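Local coordinates for 3-dehydroquinate dehydratase (Aquifex aeolicus, PDB 2EGZ), which catalyses the cis-dehydration of 3-dehydroquinate to 3-dehydroshikimate, the third step of the chorismate pathway, by way of a Schiff base with the substrate, at residues 1-5 with 209-213; 26-32 with 55-61; 115-121 with 142-148; 176-180 with 201-205; 181-185 with 215-219. All coordinates share one frame; numbering follows the deposited sequence.

How the contacts relate
Contacts 1 and 2 are buried, contact 3 is partly buried, and contacts 4 and 5 lie at the surface of the TIM barrel. Contacts 1, 2 and 3 all reach the barrel sheet. Contact 1 packs its first strand on the last helix, whereas contacts 2 and 3 pair adjacent parallel strands, whose ends carry the charged residues of the substrate pocket. There Arg61 of contact 2 packs against His116 of contact 3. Contact 4 adds Arg180 of helix 179-182, set against loop 201-205. Helix 206-217 serves contacts 1 and 5, and helix 179-182 serves contacts 4 and 5; the chemistry turns from charged at the pocket to aromatic at contact 5.

Contact 1: 1-5 with 209-213; sequences MLIAV and MVELR
Strand 2-5 and helix 209-213 run almost exactly antiparallel, at 171° with axes 10.0 Å apart, which sets the CA of Ile3 nearest that of Val210 and the CA of Met1 nearest that of Arg213. Ile3 points at the helix and drives its CD1 between three side chains. CD1 touches Met209 CG at 3.7 Å and Val210 CG2 at 3.8 Å, and it also sits over the centre of one face of the Arg213 guanidinium, 3.7 Å from Arg213 CZ. In the plane of that same guanidinium, at its edge, Arg213 NH1 donates to Met1 O at 2.9 Å with a nearly straight N-H...O angle of 162°. This is the layering of a TIM barrel: the first strand turns Ile3 outward, and the last helix of the chain, 206-217, covers it from outside, with Thr191 of the neighbouring strand 190-192 touching both Ile3 and Met209. Arg213 CG stands anti to the backbone N (chi1 -178°) and the chain bends only at chi3, which carries the guanidinium back to the start of the strand. There NH1 also makes a salt bridge to Asp25, whose carboxylate in turn accepts from Ile3 N, so one arginine nitrogen joins the chain start to the residue preceding strand 26-30. The side chains of Met1 and Arg213 lie antiparallel to each other, Met1 SD 3.9 Å from Arg213 CG.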
# COMPACT_ATOMS: atom_id res chain seq x y z
N MET B 1 10.17 28.60 -2.67
CA MET B 1 9.23 27.51 -2.31
C MET B 1 8.23 27.98 -1.27
O MET B 1 8.48 28.91 -0.51
CB MET B 1 9.99 26.32 -1.71
CG MET B 1 10.49 26.59 -0.31
SD MET B 1 12.22 27.01 -0.26
CE MET B 1 12.83 25.52 0.56
N LEU B 2 7.09 27.31 -1.24
CA LEU B 2 6.03 27.62 -0.29
C LEU B 2 6.28 26.83 0.98
O LEU B 2 6.78 25.70 0.92
CB LEU B 2 4.67 27.25 -0.88
CG LEU B 2 4.32 28.00 -2.17
CD1 LEU B 2 2.95 27.53 -2.67
CD2 LEU B 2 4.31 29.50 -1.92
N ILE B 3 5.94 27.41 2.12
CA ILE B 3 6.14 26.74 3.41
C ILE B 3 4.80 26.34 4.00
O ILE B 3 3.90 27.18 4.17
CB ILE B 3 6.85 27.66 4.41
CG1 ILE B 3 8.21 28.09 3.85
CG2 ILE B 3 7.04 26.92 5.73
CD1 ILE B 3 8.92 29.11 4.72
N ALA B 4 4.67 25.06 4.33
CA ALA B 4 3.43 24.55 4.90
C ALA B 4 3.65 23.96 6.28
O ALA B 4 4.72 23.44 6.58
CB ALA B 4 2.83 23.49 3.99
N VAL B 5 2.62 24.06 7.11
CA VAL B 5 2.68 23.51 8.46
C VAL B 5 1.42 22.70 8.71
O VAL B 5 0.31 23.19 8.48
CB VAL B 5 2.81 24.62 9.53
CG1 VAL B 5 1.68 25.62 9.38
CG2 VAL B 5 2.80 24.01 10.92
N MET B 209 12.71 28.18 8.99
CA MET B 209 12.65 27.96 7.54
C MET B 209 12.40 29.27 6.79
O MET B 209 12.89 29.46 5.68
CB MET B 209 11.56 26.95 7.19
CG MET B 209 11.50 26.60 5.71
SD MET B 209 13.04 25.87 5.07
CE MET B 209 12.76 24.17 5.51
N VAL B 210 11.64 30.17 7.40
CA VAL B 210 11.35 31.45 6.76
C VAL B 210 12.65 32.22 6.56
O VAL B 210 12.90 32.77 5.49
CB VAL B 210 10.38 32.29 7.62
CG1 VAL B 210 10.33 33.72 7.11
CG2 VAL B 210 8.99 31.66 7.57
N GLU B 211 13.49 32.25 7.59
CA GLU B 211 14.75 32.96 7.50
C GLU B 211 15.72 32.26 6.56
O GLU B 211 16.50 32.91 5.87
CB GLU B 211 15.38 33.10 8.89
CG GLU B 211 16.49 34.13 8.94
CD GLU B 211 16.04 35.49 8.42
OE1 GLU B 211 15.05 36.04 8.95
OE2 GLU B 211 16.68 36.01 7.47
N LEU B 212 15.67 30.93 6.52
CA LEU B 212 16.56 30.16 5.64
C LEU B 212 16.19 30.37 4.18
O LEU B 212 17.06 30.49 3.31
CB LEU B 212 16.50 28.67 5.97
CG LEU B 212 17.03 28.25 7.35
CD1 LEU B 212 16.71 26.78 7.60
CD2 LEU B 212 18.53 28.49 7.41
N ARG B 213 14.89 30.43 3.91
CA ARG B 213 14.42 30.64 2.54
C ARG B 213 14.87 32.01 2.04
O ARG B 213 15.24 32.17 0.88
CB ARG B 213 12.89 30.54 2.47
CG ARG B 213 12.33 30.71 1.05
CD ARG B 213 10.81 30.63 1.01
NE ARG B 213 10.20 31.61 1.91
CZ ARG B 213 8.90 31.72 2.14
NH1 ARG B 213 8.04 30.91 1.53
NH2 ARG B 213 8.45 32.63 3.00

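Contact 2: 26-32 with 55-61; sequences IVELRVD and KTILTIR
Thr59 OG1 donates to Glu28 OE2 at 2.6 Å, meeting the carboxylate on its anti side and fixing the turn of the glutamate. Toward the strand ends the guanidinium of Arg30 lies flat on that of Arg61, centres 3.8 Å apart and planes 27° from parallel. Arg30 is held side-on by Asp32: NE reaches the syn lone pair of OD1 at 2.9 Å, and NH2 reaches OD2 at 2.8 Å. Bends at chi2 and chi3 of Arg30 fold it back for this grip. With a leucine instead of Arg30, Asp32 would probably lose its charged mate and one face of the Arg61 guanidinium its flat cover. Five backbone hydrogen bonds, from Val27 N to Lys55 O through to Val31 N to Thr59 O, pair the parallel strands of a beta-alpha-beta unit. Packing completes the pair: Ile26 CG2 meets Ile57 CG1 at 3.6 Å on the face of Glu28, while Val31 CG2 touches Leu58 CD1 at 4.0 Å beneath helix 73-80. Arg61, which binds 3-dehydroquinate, also donates to Glu65 O and to a bound tartrate; Glu28, Leu29 and Arg30 are predicted to bind the substrate too. Asp32 probably offsets the charge of Arg30, easing the stacking of two like charges.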
# COMPACT_ATOMS: atom_id res chain seq x y z
N ILE B 26 1.09 28.11 3.75
CA ILE B 26 0.05 27.10 3.71
C ILE B 26 -0.16 26.38 5.04
O ILE B 26 0.79 26.16 5.79
CB ILE B 26 0.41 26.00 2.68
CG1 ILE B 26 0.56 26.61 1.29
CG2 ILE B 26 -0.64 24.91 2.70
CD1 ILE B 26 1.16 25.65 0.29
N VAL B 27 -1.41 26.02 5.31
CA VAL B 27 -1.73 25.25 6.50
C VAL B 27 -2.28 23.93 5.96
O VAL B 27 -3.22 23.93 5.17
CB VAL B 27 -2.81 25.91 7.40
CG1 VAL B 27 -3.37 24.88 8.38
CG2 VAL B 27 -2.20 27.07 8.18
N GLU B 28 -1.68 22.83 6.36
CA GLU B 28 -2.17 21.53 5.92
C GLU B 28 -3.09 20.98 7.00
O GLU B 28 -2.65 20.71 8.12
CB GLU B 28 -1.03 20.54 5.70
CG GLU B 28 -1.54 19.12 5.40
CD GLU B 28 -0.43 18.11 5.18
OE1 GLU B 28 0.57 18.16 5.92
OE2 GLU B 28 -0.57 17.26 4.27
N LEU B 29 -4.36 20.82 6.68
CA LEU B 29 -5.30 20.28 7.65
C LEU B 29 -5.18 18.77 7.62
O LEU B 29 -5.56 18.13 6.63
CB LEU B 29 -6.74 20.70 7.34
CG LEU B 29 -7.18 22.13 7.69
CD1 LEU B 29 -6.36 23.12 6.90
CD2 LEU B 29 -8.66 22.30 7.38
N ARG B 30 -4.62 18.20 8.68
CA ARG B 30 -4.48 16.75 8.77
C ARG B 30 -5.77 16.26 9.42
O ARG B 30 -5.82 16.02 10.63
CB ARG B 30 -3.27 16.38 9.62
CG ARG B 30 -1.93 16.57 8.92
CD ARG B 30 -1.80 15.63 7.73
NE ARG B 30 -1.89 14.23 8.14
CZ ARG B 30 -0.86 13.50 8.56
NH1 ARG B 30 0.36 14.03 8.61
NH2 ARG B 30 -1.05 12.25 8.95
N VAL B 31 -6.81 16.13 8.61
CA VAL B 31 -8.12 15.70 9.09
C VAL B 31 -8.09 14.33 9.77
O VAL B 31 -8.97 14.02 10.57
CB VAL B 31 -9.14 15.68 7.94
CG1 VAL B 31 -10.53 15.36 8.49
CG2 VAL B 31 -9.15 17.04 7.24
N ASP B 32 -7.08 13.52 9.45
CA ASP B 32 -6.97 12.21 10.07
C ASP B 32 -6.62 12.34 11.56
O ASP B 32 -6.75 11.39 12.33
CB ASP B 32 -5.90 11.37 9.36
CG ASP B 32 -4.59 12.11 9.21
OD1 ASP B 32 -4.57 13.10 8.44
OD2 ASP B 32 -3.60 11.71 9.84
N LYS B 55 -3.17 29.65 2.27
CA LYS B 55 -3.72 28.60 1.43
C LYS B 55 -3.83 27.32 2.24
O LYS B 55 -3.22 27.20 3.30
CB LYS B 55 -2.84 28.36 0.21
CG LYS B 55 -2.96 29.44 -0.84
CD LYS B 55 -2.07 29.16 -2.03
CE LYS B 55 -2.27 30.19 -3.13
NZ LYS B 55 -3.66 30.15 -3.65
N THR B 56 -4.61 26.37 1.74
CA THR B 56 -4.82 25.12 2.45
C THR B 56 -4.50 23.88 1.63
O THR B 56 -4.54 23.89 0.40
CB THR B 56 -6.29 24.95 2.87
OG1 THR B 56 -7.12 24.94 1.69
CG2 THR B 56 -6.73 26.08 3.78
N ILE B 57 -4.15 22.82 2.35
CA ILE B 57 -3.91 21.51 1.76
C ILE B 57 -4.88 20.64 2.55
O ILE B 57 -4.81 20.59 3.78
CB ILE B 57 -2.48 20.97 2.00
CG1 ILE B 57 -1.46 21.76 1.17
CG2 ILE B 57 -2.42 19.50 1.57
CD1 ILE B 57 -0.02 21.38 1.47
N LEU B 58 -5.79 19.99 1.85
CA LEU B 58 -6.76 19.11 2.48
C LEU B 58 -6.19 17.70 2.47
O LEU B 58 -6.08 17.08 1.41
CB LEU B 58 -8.09 19.14 1.71
CG LEU B 58 -9.18 18.15 2.15
CD1 LEU B 58 -9.63 18.48 3.57
CD2 LEU B 58 -10.35 18.22 1.19
N THR B 59 -5.80 17.21 3.65
CA THR B 59 -5.24 15.88 3.78
C THR B 59 -6.05 15.04 4.75
O THR B 59 -6.42 15.50 5.83
CB THR B 59 -3.79 15.92 4.31
OG1 THR B 59 -2.95 16.58 3.36
CG2 THR B 59 -3.26 14.50 4.53
N ILE B 60 -6.34 13.81 4.36
CA ILE B 60 -7.09 12.88 5.20
C ILE B 60 -6.31 11.59 5.03
O ILE B 60 -6.79 10.63 4.42
CB ILE B 60 -8.52 12.69 4.68
CG1 ILE B 60 -9.15 14.06 4.40
CG2 ILE B 60 -9.35 11.95 5.73
CD1 ILE B 60 -10.52 13.98 3.74
N ARG B 61 -5.09 11.58 5.57
CA ARG B 61 -4.18 10.45 5.44
C ARG B 61 -4.75 9.07 5.74
O ARG B 61 -5.35 8.84 6.79
CB ARG B 61 -2.95 10.67 6.32
CG ARG B 61 -1.79 9.76 5.97
CD ARG B 61 -1.15 10.16 4.65
NE ARG B 61 -0.56 11.50 4.73
CZ ARG B 61 0.51 11.80 5.46
NH1 ARG B 61 1.14 10.87 6.17
NH2 ARG B 61 0.96 13.05 5.49

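Contact 3: 115-121 with 142-148; sequences YHNFELT and KIAVKAN. With TLA (L(+)-tartaric acid), chain D.
His116 and Lys142, the proton donor/acceptor and the Schiff-base lysine, converge on one oxygen of a bound tartrate, probably from the crystallisation liquor. His116 NE2 donates to tartrate O1 at 2.6 Å, in the plane of the ring, and Lys142 NZ reaches the same O1 at 3.1 Å at the end of a fully extended chain. Ala144 CB, on the next strand, packs 3.7 Å from His116 CD2. The strands are parallel to within 2°, joined by four backbone hydrogen bonds from Tyr115 N to Lys142 O through to Lys146 N to Asn117 O. Beyond them Asn117 OD1 accepts from Glu119 N, an Asx turn, and also from Leu120 N, each at 2.9 Å, together an Asx motif. Asn117 ND2 donates to Tyr115 OH at 3.2 Å. Losing the amide of Asn117 to an alanine is likely to strand both turn N-H groups and take a donor from Tyr115 OH. Thr121 OG1 then bonds Lys146 O from above the carbonyl plane. On the face away from the tartrate, Val145 CG1 fits against Tyr115 CE2 at 3.9 Å. Helix 124-136 covers Tyr115 and Ile143, helix 150-160 covers Val145, strand 168-172 borders Lys142, and Tyr41 of the second subunit binds Glu119.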
# COMPACT_ATOMS: atom_id res chain seq x y z
N TYR B 115 3.23 9.68 -1.64
CA TYR B 115 3.74 8.35 -1.33
C TYR B 115 4.64 8.53 -0.12
O TYR B 115 5.52 9.39 -0.12
CB TYR B 115 4.58 7.80 -2.49
CG TYR B 115 5.35 6.56 -2.09
CD1 TYR B 115 4.71 5.34 -1.91
CD2 TYR B 115 6.72 6.63 -1.81
CE1 TYR B 115 5.40 4.22 -1.45
CE2 TYR B 115 7.42 5.52 -1.35
CZ TYR B 115 6.75 4.32 -1.17
OH TYR B 115 7.42 3.22 -0.67
N HIS B 116 4.42 7.74 0.92
CA HIS B 116 5.26 7.83 2.11
C HIS B 116 5.88 6.49 2.47
O HIS B 116 5.25 5.44 2.33
CB HIS B 116 4.45 8.31 3.32
CG HIS B 116 3.70 9.59 3.10
ND1 HIS B 116 2.61 9.68 2.27
CD2 HIS B 116 3.87 10.82 3.63
CE1 HIS B 116 2.14 10.91 2.29
NE2 HIS B 116 2.88 11.63 3.11
N ASN B 117 7.13 6.52 2.92
CA ASN B 117 7.79 5.30 3.37
C ASN B 117 8.52 5.71 4.63
O ASN B 117 9.53 6.40 4.58
CB ASN B 117 8.78 4.75 2.34
CG ASN B 117 9.29 3.36 2.73
OD1 ASN B 117 9.68 3.13 3.88
ND2 ASN B 117 9.28 2.43 1.78
N PHE B 118 7.97 5.29 5.77
CA PHE B 118 8.53 5.63 7.07
C PHE B 118 9.71 4.77 7.50
O PHE B 118 10.25 4.97 8.59
CB PHE B 118 7.41 5.56 8.11
CG PHE B 118 6.28 6.52 7.85
CD1 PHE B 118 6.38 7.85 8.26
CD2 PHE B 118 5.16 6.12 7.14
CE1 PHE B 118 5.37 8.76 7.96
CE2 PHE B 118 4.15 7.03 6.83
CZ PHE B 118 4.26 8.35 7.24
N GLU B 119 10.11 3.83 6.66
CA GLU B 119 11.22 2.95 6.99
C GLU B 119 12.52 3.15 6.22
O GLU B 119 13.61 3.03 6.79
CB GLU B 119 10.79 1.49 6.83
CG GLU B 119 9.89 0.96 7.93
CD GLU B 119 9.49 -0.48 7.70
OE1 GLU B 119 10.36 -1.29 7.30
OE2 GLU B 119 8.30 -0.81 7.93
N LEU B 120 12.41 3.46 4.93
CA LEU B 120 13.60 3.60 4.10
C LEU B 120 13.35 4.37 2.81
O LEU B 120 12.21 4.71 2.49
CB LEU B 120 14.12 2.20 3.74
CG LEU B 120 13.06 1.26 3.14
CD1 LEU B 120 12.86 1.54 1.66
CD2 LEU B 120 13.48 -0.19 3.33
N THR B 121 14.42 4.64 2.08
CA THR B 121 14.32 5.32 0.80
C THR B 121 14.35 4.18 -0.22
O THR B 121 15.38 3.53 -0.41
CB THR B 121 15.52 6.26 0.57
OG1 THR B 121 15.53 7.25 1.61
CG2 THR B 121 15.42 6.95 -0.79
N LYS B 142 4.33 13.83 -4.70
CA LYS B 142 5.00 14.10 -3.43
C LYS B 142 5.58 12.80 -2.90
O LYS B 142 4.87 11.80 -2.81
CB LYS B 142 4.00 14.66 -2.40
CG LYS B 142 4.56 14.73 -0.99
CD LYS B 142 3.55 15.29 0.01
CE LYS B 142 4.18 15.39 1.39
NZ LYS B 142 3.26 15.98 2.41
N ILE B 143 6.86 12.82 -2.57
CA ILE B 143 7.54 11.64 -2.04
C ILE B 143 8.16 12.00 -0.70
O ILE B 143 8.97 12.92 -0.61
CB ILE B 143 8.67 11.16 -2.99
CG1 ILE B 143 8.10 10.81 -4.36
CG2 ILE B 143 9.38 9.95 -2.40
CD1 ILE B 143 9.15 10.43 -5.39
N ALA B 144 7.77 11.29 0.35
CA ALA B 144 8.30 11.53 1.69
C ALA B 144 8.83 10.18 2.18
O ALA B 144 8.04 9.30 2.53
CB ALA B 144 7.21 12.04 2.61
N VAL B 145 10.15 10.03 2.21
CA VAL B 145 10.77 8.77 2.62
C VAL B 145 11.92 8.95 3.61
O VAL B 145 12.69 9.91 3.52
CB VAL B 145 11.30 8.00 1.39
CG1 VAL B 145 10.16 7.67 0.44
CG2 VAL B 145 12.36 8.85 0.65
N LYS B 146 12.03 8.02 4.55
CA LYS B 146 13.07 8.10 5.56
C LYS B 146 14.45 7.79 4.99
O LYS B 146 14.65 6.77 4.33
CB LYS B 146 12.79 7.13 6.72
CG LYS B 146 13.88 7.17 7.80
CD LYS B 146 13.60 6.20 8.94
CE LYS B 146 14.72 6.25 9.98
NZ LYS B 146 14.52 5.25 11.07
N ALA B 147 15.39 8.69 5.26
CA ALA B 147 16.76 8.50 4.81
C ALA B 147 17.50 7.80 5.94
O ALA B 147 17.38 8.20 7.11
CB ALA B 147 17.41 9.85 4.49
N ASN B 148 18.24 6.76 5.61
CA ASN B 148 18.99 6.02 6.62
C ASN B 148 20.49 6.30 6.47
O ASN B 148 21.33 5.63 7.08
CB ASN B 148 18.69 4.52 6.49
CG ASN B 148 17.27 4.19 6.91
OD1 ASN B 148 16.44 3.80 6.08
ND2 ASN B 148 16.98 4.35 8.19
O1 TLA D . 3.66 13.71 4.49
O11 TLA D . 3.22 13.95 6.62
C1 TLA D . 3.92 14.24 5.52
C2 TLA D . 5.07 15.22 5.58
O2 TLA D . 5.63 15.33 4.28
C3 TLA D . 6.13 14.69 6.56
O3 TLA D . 6.58 13.39 6.19
C4 TLA D . 7.31 15.63 6.64
O4 TLA D . 8.42 15.26 6.42
O41 TLA D . 7.11 16.90 6.99

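Contact 4: 176-180 with 201-205; sequences GKISR and PGQIP
Arg180 meets the loop 201-205 at CB, CD and NE, and through a water at NH2. Its CB rests 4.0 Å from Ile204 CD1, the two side chains running in opposite senses. CG stands anti to the carbonyl carbon (chi1 -62°) and the chain is extended to NE, which carries it from Ile204 toward the carbonyl of Gly202. CD comes within 3.3 Å of Gly202 O, and NE next to it donates to the same oxygen at 3.0 Å, a weak bond bent to 123° at the hydrogen. At the tip NH2 gives a hydrogen to a water at 3.0 Å, lying at the edge of the guanidinium in its plane; this water donates on to Pro201 O at 2.7 Å. The arginine is thus linked weakly to Gly202 O and through water to Pro201 O, while NH2 also binds O4 of the tartrate.

Lys177, also extended, passes Gly202 O on its way to Ile204, its CG 3.4 Å from that oxygen. Farther out, Lys177 CE presses on Ile204 CG1 at 3.4 Å, tighter than usual for two carbons. Gly202 has a positive phi of 92°, where a side chain would be jammed against Pro201 O, so the turn itself calls for glycine. Behind the arginine, Ser179 OG and N both bind Gly176 O, holding this turn together. The arrangement belongs to the substrate site at the mouth of the TIM barrel: Arg180 binds 3-dehydroquinate, and Gln203 on the loop is predicted to do so.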
# COMPACT_ATOMS: atom_id res chain seq x y z
N GLY B 176 17.95 13.43 6.56
CA GLY B 176 17.32 14.21 5.51
C GLY B 176 16.96 15.66 5.78
O GLY B 176 16.42 16.32 4.89
N LYS B 177 17.26 16.17 6.97
CA LYS B 177 16.91 17.55 7.30
C LYS B 177 17.28 18.55 6.20
O LYS B 177 16.49 19.44 5.86
CB LYS B 177 17.59 17.96 8.62
CG LYS B 177 17.04 19.24 9.22
CD LYS B 177 17.57 19.47 10.63
CE LYS B 177 16.88 20.65 11.29
NZ LYS B 177 17.40 20.90 12.67
N ILE B 178 18.47 18.40 5.63
CA ILE B 178 18.93 19.30 4.58
C ILE B 178 18.01 19.30 3.36
O ILE B 178 17.92 20.30 2.64
CB ILE B 178 20.37 18.95 4.14
CG1 ILE B 178 20.89 19.98 3.13
CG2 ILE B 178 20.41 17.56 3.53
CD1 ILE B 178 20.87 21.40 3.64
N SER B 179 17.31 18.19 3.12
CA SER B 179 16.41 18.10 1.96
C SER B 179 15.24 19.07 2.09
O SER B 179 14.64 19.46 1.09
CB SER B 179 15.86 16.67 1.82
OG SER B 179 14.87 16.41 2.79
N ARG B 180 14.92 19.46 3.31
CA ARG B 180 13.80 20.38 3.52
C ARG B 180 14.13 21.78 3.02
O ARG B 180 13.24 22.55 2.68
CB ARG B 180 13.42 20.40 5.01
CG ARG B 180 12.95 19.03 5.50
CD ARG B 180 12.49 19.08 6.95
NE ARG B 180 12.07 17.76 7.42
CZ ARG B 180 10.87 17.23 7.21
NH1 ARG B 180 9.94 17.90 6.55
NH2 ARG B 180 10.61 16.02 7.66
N PRO B 201 12.82 13.88 14.85
CA PRO B 201 14.09 14.05 14.14
C PRO B 201 13.95 14.59 12.72
O PRO B 201 13.14 14.08 11.93
CB PRO B 201 14.68 12.64 14.16
CG PRO B 201 14.16 12.08 15.46
CD PRO B 201 12.72 12.54 15.44
N GLY B 202 14.72 15.62 12.41
CA GLY B 202 14.70 16.19 11.07
C GLY B 202 13.75 17.34 10.82
O GLY B 202 13.87 18.02 9.80
N GLN B 203 12.79 17.57 11.71
CA GLN B 203 11.85 18.66 11.50
C GLN B 203 12.52 20.01 11.69
O GLN B 203 13.51 20.14 12.41
CB GLN B 203 10.65 18.54 12.45
CG GLN B 203 9.91 17.23 12.33
CD GLN B 203 8.64 17.21 13.18
OE1 GLN B 203 8.61 17.77 14.28
NE2 GLN B 203 7.61 16.54 12.68
N ILE B 204 11.97 21.02 11.03
CA ILE B 204 12.48 22.38 11.11
C ILE B 204 11.34 23.33 11.46
O ILE B 204 10.29 23.29 10.83
CB ILE B 204 13.10 22.83 9.78
CG1 ILE B 204 14.29 21.94 9.43
CG2 ILE B 204 13.51 24.30 9.86
CD1 ILE B 204 14.97 22.32 8.13
N PRO B 205 11.53 24.18 12.48
CA PRO B 205 10.50 25.14 12.88
C PRO B 205 10.19 26.17 11.79
O PRO B 205 11.08 26.62 11.08
CB PRO B 205 11.09 25.79 14.13
CG PRO B 205 11.93 24.68 14.71
CD PRO B 205 12.62 24.13 13.48
O HOH W 1 11.73 14.10 9.67

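Contact 5: 181-185 with 215-219; sequences LAGYV and KFYRL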
# COMPACT_ATOMS: atom_id res chain seq x y z
N LEU B 181 15.42 22.09 2.96
CA LEU B 181 15.87 23.39 2.47
C LEU B 181 16.37 23.30 1.03
O LEU B 181 16.02 24.13 0.19
CB LEU B 181 16.99 23.93 3.37
CG LEU B 181 17.67 25.21 2.88
CD1 LEU B 181 16.64 26.33 2.78
CD2 LEU B 181 18.78 25.60 3.83
N ALA B 182 17.18 22.28 0.76
CA ALA B 182 17.77 22.10 -0.57
C ALA B 182 16.85 21.54 -1.64
O ALA B 182 17.15 21.62 -2.84
CB ALA B 182 19.01 21.21 -0.45
N GLY B 183 15.72 20.96 -1.23
CA GLY B 183 14.79 20.39 -2.18
C GLY B 183 14.37 21.35 -3.28
O GLY B 183 14.16 20.94 -4.42
N TYR B 184 14.26 22.64 -2.94
CA TYR B 184 13.86 23.67 -3.90
C TYR B 184 14.68 23.66 -5.19
O TYR B 184 14.14 23.79 -6.29
CB TYR B 184 13.98 25.05 -3.24
CG TYR B 184 13.49 26.19 -4.11
CD1 TYR B 184 12.18 26.21 -4.57
CD2 TYR B 184 14.33 27.25 -4.45
CE1 TYR B 184 11.71 27.27 -5.35
CE2 TYR B 184 13.88 28.31 -5.23
CZ TYR B 184 12.57 28.31 -5.68
OH TYR B 184 12.11 29.35 -6.46
N VAL B 185 15.99 23.50 -5.03
CA VAL B 185 16.91 23.48 -6.17
C VAL B 185 16.65 22.28 -7.08
O VAL B 185 17.02 22.29 -8.26
CB VAL B 185 18.37 23.50 -5.65
CG1 VAL B 185 19.32 22.92 -6.67
CG2 VAL B 185 18.75 24.93 -5.31
N LYS B 215 17.53 33.78 3.23
CA LYS B 215 18.98 33.76 3.14
C LYS B 215 19.53 33.05 1.91
O LYS B 215 20.48 33.51 1.28
CB LYS B 215 19.58 33.12 4.40
CG LYS B 215 21.11 33.09 4.41
CD LYS B 215 21.66 32.28 5.58
CE LYS B 215 21.38 32.93 6.93
NZ LYS B 215 22.01 32.16 8.06
N PHE B 216 18.92 31.92 1.55
CA PHE B 216 19.40 31.13 0.42
C PHE B 216 18.77 31.38 -0.95
O PHE B 216 19.43 31.21 -1.98
CB PHE B 216 19.29 29.65 0.76
CG PHE B 216 20.32 29.18 1.73
CD1 PHE B 216 21.60 28.85 1.30
CD2 PHE B 216 20.05 29.12 3.10
CE1 PHE B 216 22.59 28.47 2.20
CE2 PHE B 216 21.03 28.74 4.01
CZ PHE B 216 22.31 28.42 3.56
N TYR B 217 17.50 31.78 -0.97
CA TYR B 217 16.82 31.99 -2.24
C TYR B 217 16.18 33.36 -2.39
O TYR B 217 15.56 33.64 -3.41
CB TYR B 217 15.73 30.92 -2.43
CG TYR B 217 16.20 29.50 -2.20
CD1 TYR B 217 17.28 28.98 -2.91
CD2 TYR B 217 15.55 28.67 -1.28
CE1 TYR B 217 17.69 27.65 -2.72
CE2 TYR B 217 15.95 27.35 -1.09
CZ TYR B 217 17.03 26.85 -1.81
OH TYR B 217 17.43 25.54 -1.63
N ARG B 218 16.34 34.22 -1.38
CA ARG B 218 15.72 35.55 -1.42
C ARG B 218 14.23 35.33 -1.69
O ARG B 218 13.58 36.13 -2.37
CB ARG B 218 16.35 36.43 -2.51
CG ARG B 218 17.56 37.19 -2.01
CD ARG B 218 18.16 38.13 -3.05
NE ARG B 218 18.75 37.41 -4.18
CZ ARG B 218 19.74 37.87 -4.92
NH1 ARG B 218 20.26 39.07 -4.66
NH2 ARG B 218 20.22 37.15 -5.93
N LEU B 219 13.74 34.22 -1.14
CA LEU B 219 12.36 33.75 -1.23
C LEU B 219 11.92 33.07 -2.52
O LEU B 219 12.69 33.08 -3.51
CB LEU B 219 11.39 34.88 -0.89
CG LEU B 219 10.97 34.78 0.57
CD1 LEU B 219 12.22 34.90 1.42
CD2 LEU B 219 9.97 35.87 0.92
OXT LEU B 219 10.80 32.53 -2.50
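Tyr217 lies at the heart of the contact, where its ring is met by Leu181, Tyr184 and Val185. Tyr184 turns its ring edge to one face of Tyr217, a tilted edge-to-face pair with centroids 4.7 Å apart and planes at 56°. Tyr184 CD2 stands over the centre of that face, 3.7 Å from Tyr217 CG, and Tyr184 CB touches Tyr217 CE2 at 3.7 Å. Phe216 CB, one residue earlier in the same helix, lies over the opposite face of the tyrosine, so the ring is sandwiched between an aromatic edge and an aliphatic carbon. With CG of Tyr217 anti to its carbonyl carbon (chi1 -50°), the ring leans across to the short helix 179-182 and the 3-10 turn that follows it.

Around this centre, Val185 CG2 meets Tyr217 CE1 at 3.9 Å, the valine set roughly perpendicular to the tyrosine side chain. On the other flank Leu181 spreads its branches: CD1 approaches Tyr217 CE2 at 4.1 Å, and CD2 touches Phe216 CD2 at 3.8 Å. Leu212 of helix 206-217 also touches Leu181, and Met1 packs on both Tyr184 and Tyr217, linking the pair to the start of the chain. At the polar edge Tyr217 OH donates to Leu181 O at 2.7 Å, tilted 33° from the carbonyl plane. In this surface contact between helix 179-182 with its 3-10 segment and helix 206-217, apolar groups fill the area, and the one hydrogen bond across the segments probably fixes the position of the phenol, whose hydroxyl it satisfies.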